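PDB 7JVH: glycoside Hydrolase Family 43_12 from Metagenome, which probably hydrolyses glycosidic bonds in arabinose- or xylose-containing plant polysaccharides, as do other enzymes of glycoside hydrolase family 43. Local coordinates for residues 176-190 against 202-216. Sequence-based numbering, arbitrary orientation.
Sequences LFFDDNGKAYLVHND and RCIKIWEYDLEKDQI
W207 reaches H188 rim to rim: its indole NE1 donates to NE2 of the imidazole over 3.1 Å, close to both ring planes, which lie 21° apart. H188 takes this place with CG between its backbone N and carbonyl carbon (chi1 74°). K205 runs beside H188, pointing the same way, and bends at chi3 to bring NZ within 2.8 Å of D190 OD2, a salt bridge in which the ammonium meets OD2 on its anti side, tilted out of the carboxylate plane. At this end of the strands R202 curls back, its NH2 giving a bond of 2.9 Å to a lone pair of N189 OD1, while N189 ND2 is held by the backbone O of I238. An alanine in place of R202 would probably leave N189 OD1 without its guanidinium donor and the amide less firmly fixed in its rotation.

Strands 184-190 and 203-210 are the two inner strands of a four-stranded antiparallel sheet, consistent with one blade of the five-bladed beta-propeller of family 43. Paired backbone bonds join L186 to W207, H188 to K205 and D190 to C203.

Farther along, the face bearing L186 and W207 turns apolar. L176 CD2 sits over one face of the Y209 ring, 3.7 Å from its centroid, and L186 CD1 comes obliquely to CD1 of the same ring at 3.9 Å. Y209 OH is fixed by D214 OD1, whose other oxygen pairs with K153. L211 CD2 touches both A184 CB and the F178 ring, 3.6 Å from F178 CE1. Around this patch, Y136 of strand 134-142 touches L176 and L211, whereas F169 packs against L186 and meets the rings of H188 and W207.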
# COMPACT_ATOMS: atom_id res chain seq x y z
N LEU A 176 -10.74 15.01 7.85
CA LEU A 176 -11.60 15.70 8.81
C LEU A 176 -10.77 16.29 9.95
O LEU A 176 -9.68 15.81 10.25
CB LEU A 176 -12.62 14.73 9.38
CG LEU A 176 -13.53 14.02 8.39
CD1 LEU A 176 -14.12 12.77 9.02
CD2 LEU A 176 -14.61 14.96 7.90
N PHE A 177 -11.32 17.35 10.56
CA PHE A 177 -10.76 17.97 11.75
C PHE A 177 -11.90 18.41 12.65
O PHE A 177 -12.88 19.01 12.18
CB PHE A 177 -9.90 19.18 11.37
CG PHE A 177 -9.62 20.11 12.52
CD1 PHE A 177 -8.62 19.83 13.43
CD2 PHE A 177 -10.39 21.26 12.70
CE1 PHE A 177 -8.39 20.68 14.50
CE2 PHE A 177 -10.16 22.12 13.76
CZ PHE A 177 -9.15 21.83 14.66
N PHE A 178 -11.77 18.12 13.95
CA PHE A 178 -12.80 18.40 14.94
C PHE A 178 -12.35 19.47 15.93
O PHE A 178 -11.54 19.21 16.80
CB PHE A 178 -13.17 17.11 15.67
CG PHE A 178 -13.53 15.98 14.75
CD1 PHE A 178 -14.73 15.99 14.06
CD2 PHE A 178 -12.65 14.91 14.55
CE1 PHE A 178 -15.06 14.95 13.19
CE2 PHE A 178 -12.96 13.87 13.69
CZ PHE A 178 -14.17 13.89 13.00
N ASP A 179 -12.90 20.68 15.77
CA ASP A 179 -12.53 21.85 16.58
C ASP A 179 -13.07 21.76 18.01
O ASP A 179 -13.66 20.76 18.38
CB ASP A 179 -13.03 23.13 15.90
CG ASP A 179 -12.12 24.31 16.13
OD1 ASP A 179 -11.44 24.36 17.18
OD2 ASP A 179 -12.08 25.19 15.24
N ASP A 180 -12.80 22.79 18.82
CA ASP A 180 -13.12 22.79 20.27
C ASP A 180 -14.47 23.44 20.61
O ASP A 180 -14.79 23.58 21.79
CB ASP A 180 -11.98 23.44 21.09
CG ASP A 180 -11.44 24.72 20.47
OD1 ASP A 180 -12.25 25.51 19.93
OD2 ASP A 180 -10.20 24.91 20.50
N ASN A 181 -15.25 23.82 19.59
CA ASN A 181 -16.57 24.42 19.76
C ASN A 181 -17.65 23.55 19.15
O ASN A 181 -18.67 24.06 18.75
CB ASN A 181 -16.63 25.80 19.09
CG ASN A 181 -16.03 25.82 17.70
OD1 ASN A 181 -15.86 24.79 17.05
ND2 ASN A 181 -15.71 27.00 17.24
N GLY A 182 -17.42 22.24 19.03
CA GLY A 182 -18.43 21.35 18.48
C GLY A 182 -18.55 21.38 16.97
O GLY A 182 -19.26 20.56 16.39
N LYS A 183 -17.83 22.29 16.31
CA LYS A 183 -17.81 22.36 14.86
C LYS A 183 -16.78 21.41 14.28
O LYS A 183 -15.68 21.25 14.81
CB LYS A 183 -17.55 23.80 14.41
CG LYS A 183 -18.68 24.74 14.79
CD LYS A 183 -18.43 26.14 14.25
CE LYS A 183 -19.54 27.13 14.57
NZ LYS A 183 -20.66 26.97 13.62
N ALA A 184 -17.16 20.76 13.17
CA ALA A 184 -16.30 19.85 12.44
C ALA A 184 -16.07 20.38 11.04
O ALA A 184 -16.93 21.05 10.46
CB ALA A 184 -16.95 18.48 12.38
N TYR A 185 -14.90 20.07 10.49
CA TYR A 185 -14.50 20.53 9.17
C TYR A 185 -13.92 19.40 8.35
O TYR A 185 -13.58 18.34 8.87
CB TYR A 185 -13.52 21.70 9.30
CG TYR A 185 -14.10 22.83 10.11
CD1 TYR A 185 -14.94 23.77 9.53
CD2 TYR A 185 -13.83 22.94 11.48
CE1 TYR A 185 -15.49 24.80 10.27
CE2 TYR A 185 -14.37 23.97 12.23
CZ TYR A 185 -15.20 24.90 11.62
OH TYR A 185 -15.74 25.91 12.37
N LEU A 186 -13.83 19.64 7.04
CA LEU A 186 -13.32 18.67 6.11
C LEU A 186 -12.51 19.42 5.08
O LEU A 186 -12.99 20.38 4.49
CB LEU A 186 -14.47 17.94 5.44
CG LEU A 186 -14.09 16.81 4.48
CD1 LEU A 186 -15.27 15.86 4.33
CD2 LEU A 186 -13.60 17.33 3.12
N VAL A 187 -11.26 18.99 4.89
CA VAL A 187 -10.38 19.60 3.92
C VAL A 187 -10.03 18.56 2.87
O VAL A 187 -9.96 17.35 3.16
CB VAL A 187 -9.11 20.18 4.59
CG1 VAL A 187 -8.18 19.06 5.07
CG2 VAL A 187 -8.45 21.18 3.66
N HIS A 188 -9.84 19.01 1.63
CA HIS A 188 -9.49 18.12 0.54
C HIS A 188 -8.82 18.87 -0.58
O HIS A 188 -8.83 20.11 -0.60
CB HIS A 188 -10.72 17.34 0.06
CG HIS A 188 -11.68 18.17 -0.74
ND1 HIS A 188 -11.72 18.14 -2.11
CD2 HIS A 188 -12.66 19.03 -0.36
CE1 HIS A 188 -12.68 18.96 -2.54
NE2 HIS A 188 -13.26 19.51 -1.50
N ASN A 189 -8.18 18.10 -1.48
CA ASN A 189 -7.62 18.61 -2.73
C ASN A 189 -8.77 18.72 -3.73
O ASN A 189 -9.72 17.95 -3.67
CB ASN A 189 -6.47 17.69 -3.19
CG ASN A 189 -6.27 17.66 -4.70
OD1 ASN A 189 -7.11 17.14 -5.43
ND2 ASN A 189 -5.13 18.17 -5.17
N ASP A 190 -8.69 19.71 -4.63
CA ASP A 190 -9.67 19.90 -5.68
C ASP A 190 -9.01 20.54 -6.90
O ASP A 190 -7.85 20.94 -6.83
CB ASP A 190 -10.84 20.78 -5.19
CG ASP A 190 -12.17 20.48 -5.92
OD1 ASP A 190 -12.17 19.72 -6.92
OD2 ASP A 190 -13.21 21.01 -5.49
N ARG A 202 -3.61 22.77 -8.62
CA ARG A 202 -4.62 22.22 -7.74
C ARG A 202 -4.84 23.14 -6.55
O ARG A 202 -4.12 24.14 -6.38
CB ARG A 202 -4.19 20.83 -7.28
CG ARG A 202 -4.21 19.78 -8.39
CD ARG A 202 -5.52 19.58 -9.15
NE ARG A 202 -6.44 18.71 -8.43
CZ ARG A 202 -7.29 17.85 -8.98
NH1 ARG A 202 -7.38 17.71 -10.31
NH2 ARG A 202 -8.11 17.16 -8.18
N CYS A 203 -5.84 22.80 -5.73
CA CYS A 203 -6.32 23.64 -4.64
C CYS A 203 -6.58 22.83 -3.41
O CYS A 203 -6.90 21.65 -3.50
CB CYS A 203 -7.66 24.29 -5.02
SG CYS A 203 -7.53 25.51 -6.31
N ILE A 204 -6.46 23.48 -2.25
CA ILE A 204 -6.96 22.94 -0.99
C ILE A 204 -8.25 23.69 -0.64
O ILE A 204 -8.28 24.92 -0.61
CB ILE A 204 -5.95 23.09 0.15
CG1 ILE A 204 -4.62 22.41 -0.21
CG2 ILE A 204 -6.53 22.54 1.45
CD1 ILE A 204 -4.74 20.95 -0.60
N LYS A 205 -9.30 22.90 -0.38
CA LYS A 205 -10.62 23.39 -0.12
C LYS A 205 -11.06 22.86 1.23
O LYS A 205 -10.79 21.72 1.55
CB LYS A 205 -11.58 22.88 -1.21
CG LYS A 205 -12.97 23.49 -1.13
CD LYS A 205 -13.79 23.20 -2.38
CE LYS A 205 -13.25 23.98 -3.58
NZ LYS A 205 -13.95 23.62 -4.83
N ILE A 206 -11.74 23.71 2.00
CA ILE A 206 -12.29 23.33 3.30
C ILE A 206 -13.81 23.48 3.31
O ILE A 206 -14.35 24.34 2.62
CB ILE A 206 -11.63 24.14 4.44
CG1 ILE A 206 -12.00 23.55 5.80
CG2 ILE A 206 -12.02 25.62 4.38
CD1 ILE A 206 -11.16 24.12 6.94
N TRP A 207 -14.47 22.60 4.07
CA TRP A 207 -15.92 22.58 4.25
C TRP A 207 -16.20 22.40 5.73
O TRP A 207 -15.48 21.68 6.41
CB TRP A 207 -16.54 21.37 3.57
CG TRP A 207 -16.41 21.29 2.09
CD1 TRP A 207 -15.34 20.86 1.39
CD2 TRP A 207 -17.43 21.60 1.13
NE1 TRP A 207 -15.61 20.89 0.05
CE2 TRP A 207 -16.88 21.35 -0.15
CE3 TRP A 207 -18.74 22.08 1.22
CZ2 TRP A 207 -17.60 21.57 -1.33
CZ3 TRP A 207 -19.46 22.29 0.04
CH2 TRP A 207 -18.88 22.05 -1.22
N GLU A 208 -17.28 23.03 6.21
CA GLU A 208 -17.87 22.68 7.49
C GLU A 208 -18.54 21.32 7.31
O GLU A 208 -19.07 21.02 6.23
CB GLU A 208 -18.88 23.73 7.95
CG GLU A 208 -19.26 23.64 9.43
CD GLU A 208 -20.10 24.84 9.90
OE1 GLU A 208 -20.01 25.92 9.28
OE2 GLU A 208 -20.85 24.71 10.90
N TYR A 209 -18.51 20.49 8.36
CA TYR A 209 -18.99 19.11 8.31
C TYR A 209 -20.10 18.94 9.33
O TYR A 209 -20.01 19.44 10.45
CB TYR A 209 -17.83 18.15 8.58
CG TYR A 209 -18.11 16.66 8.40
CD1 TYR A 209 -17.98 16.04 7.15
CD2 TYR A 209 -18.43 15.86 9.49
CE1 TYR A 209 -18.21 14.67 7.00
CE2 TYR A 209 -18.66 14.49 9.35
CZ TYR A 209 -18.55 13.90 8.11
OH TYR A 209 -18.77 12.54 7.98
N ASP A 210 -21.15 18.23 8.92
CA ASP A 210 -22.30 17.95 9.76
C ASP A 210 -22.14 16.56 10.36
O ASP A 210 -22.19 15.57 9.63
CB ASP A 210 -23.59 18.04 8.93
CG ASP A 210 -24.84 17.90 9.79
OD1 ASP A 210 -24.87 17.01 10.67
OD2 ASP A 210 -25.80 18.67 9.59
N LEU A 211 -21.94 16.51 11.68
CA LEU A 211 -21.65 15.27 12.39
C LEU A 211 -22.86 14.34 12.42
O LEU A 211 -22.71 13.13 12.29
CB LEU A 211 -21.14 15.56 13.80
CG LEU A 211 -19.81 16.31 13.81
CD1 LEU A 211 -19.69 17.22 15.03
CD2 LEU A 211 -18.63 15.35 13.72
N GLU A 212 -24.06 14.92 12.56
CA GLU A 212 -25.30 14.15 12.56
C GLU A 212 -25.51 13.44 11.23
O GLU A 212 -25.71 12.24 11.20
CB GLU A 212 -26.49 15.05 12.90
CG GLU A 212 -26.37 15.70 14.27
CD GLU A 212 -25.48 16.94 14.30
OE1 GLU A 212 -25.54 17.73 13.33
OE2 GLU A 212 -24.71 17.12 15.27
N LYS A 213 -25.39 14.19 10.13
CA LYS A 213 -25.67 13.69 8.78
C LYS A 213 -24.46 13.05 8.07
O LYS A 213 -24.64 12.37 7.07
CB LYS A 213 -26.24 14.82 7.91
CG LYS A 213 -27.78 14.88 7.72
CD LYS A 213 -28.62 14.86 9.00
CE LYS A 213 -29.80 13.89 8.90
NZ LYS A 213 -29.31 12.47 8.75
N ASP A 214 -23.26 13.28 8.59
CA ASP A 214 -22.01 12.82 7.97
C ASP A 214 -21.98 13.26 6.50
O ASP A 214 -21.92 12.45 5.59
CB ASP A 214 -21.85 11.31 8.11
CG ASP A 214 -21.47 10.89 9.52
OD1 ASP A 214 -20.40 11.31 10.00
OD2 ASP A 214 -22.24 10.15 10.15
N GLN A 215 -22.03 14.58 6.32
CA GLN A 215 -22.06 15.22 5.01
C GLN A 215 -21.60 16.67 5.19
O GLN A 215 -21.85 17.27 6.24
CB GLN A 215 -23.47 15.18 4.42
CG GLN A 215 -23.59 15.72 3.00
CD GLN A 215 -22.77 14.92 2.01
OE1 GLN A 215 -21.63 15.30 1.69
NE2 GLN A 215 -23.33 13.81 1.53
N ILE A 216 -20.92 17.21 4.17
CA ILE A 216 -20.52 18.61 4.15
C ILE A 216 -21.77 19.50 4.12
O ILE A 216 -22.82 19.07 3.64
CB ILE A 216 -19.56 18.94 2.97
CG1 ILE A 216 -20.12 18.51 1.60
CG2 ILE A 216 -18.22 18.25 3.18
CD1 ILE A 216 -21.23 19.37 1.04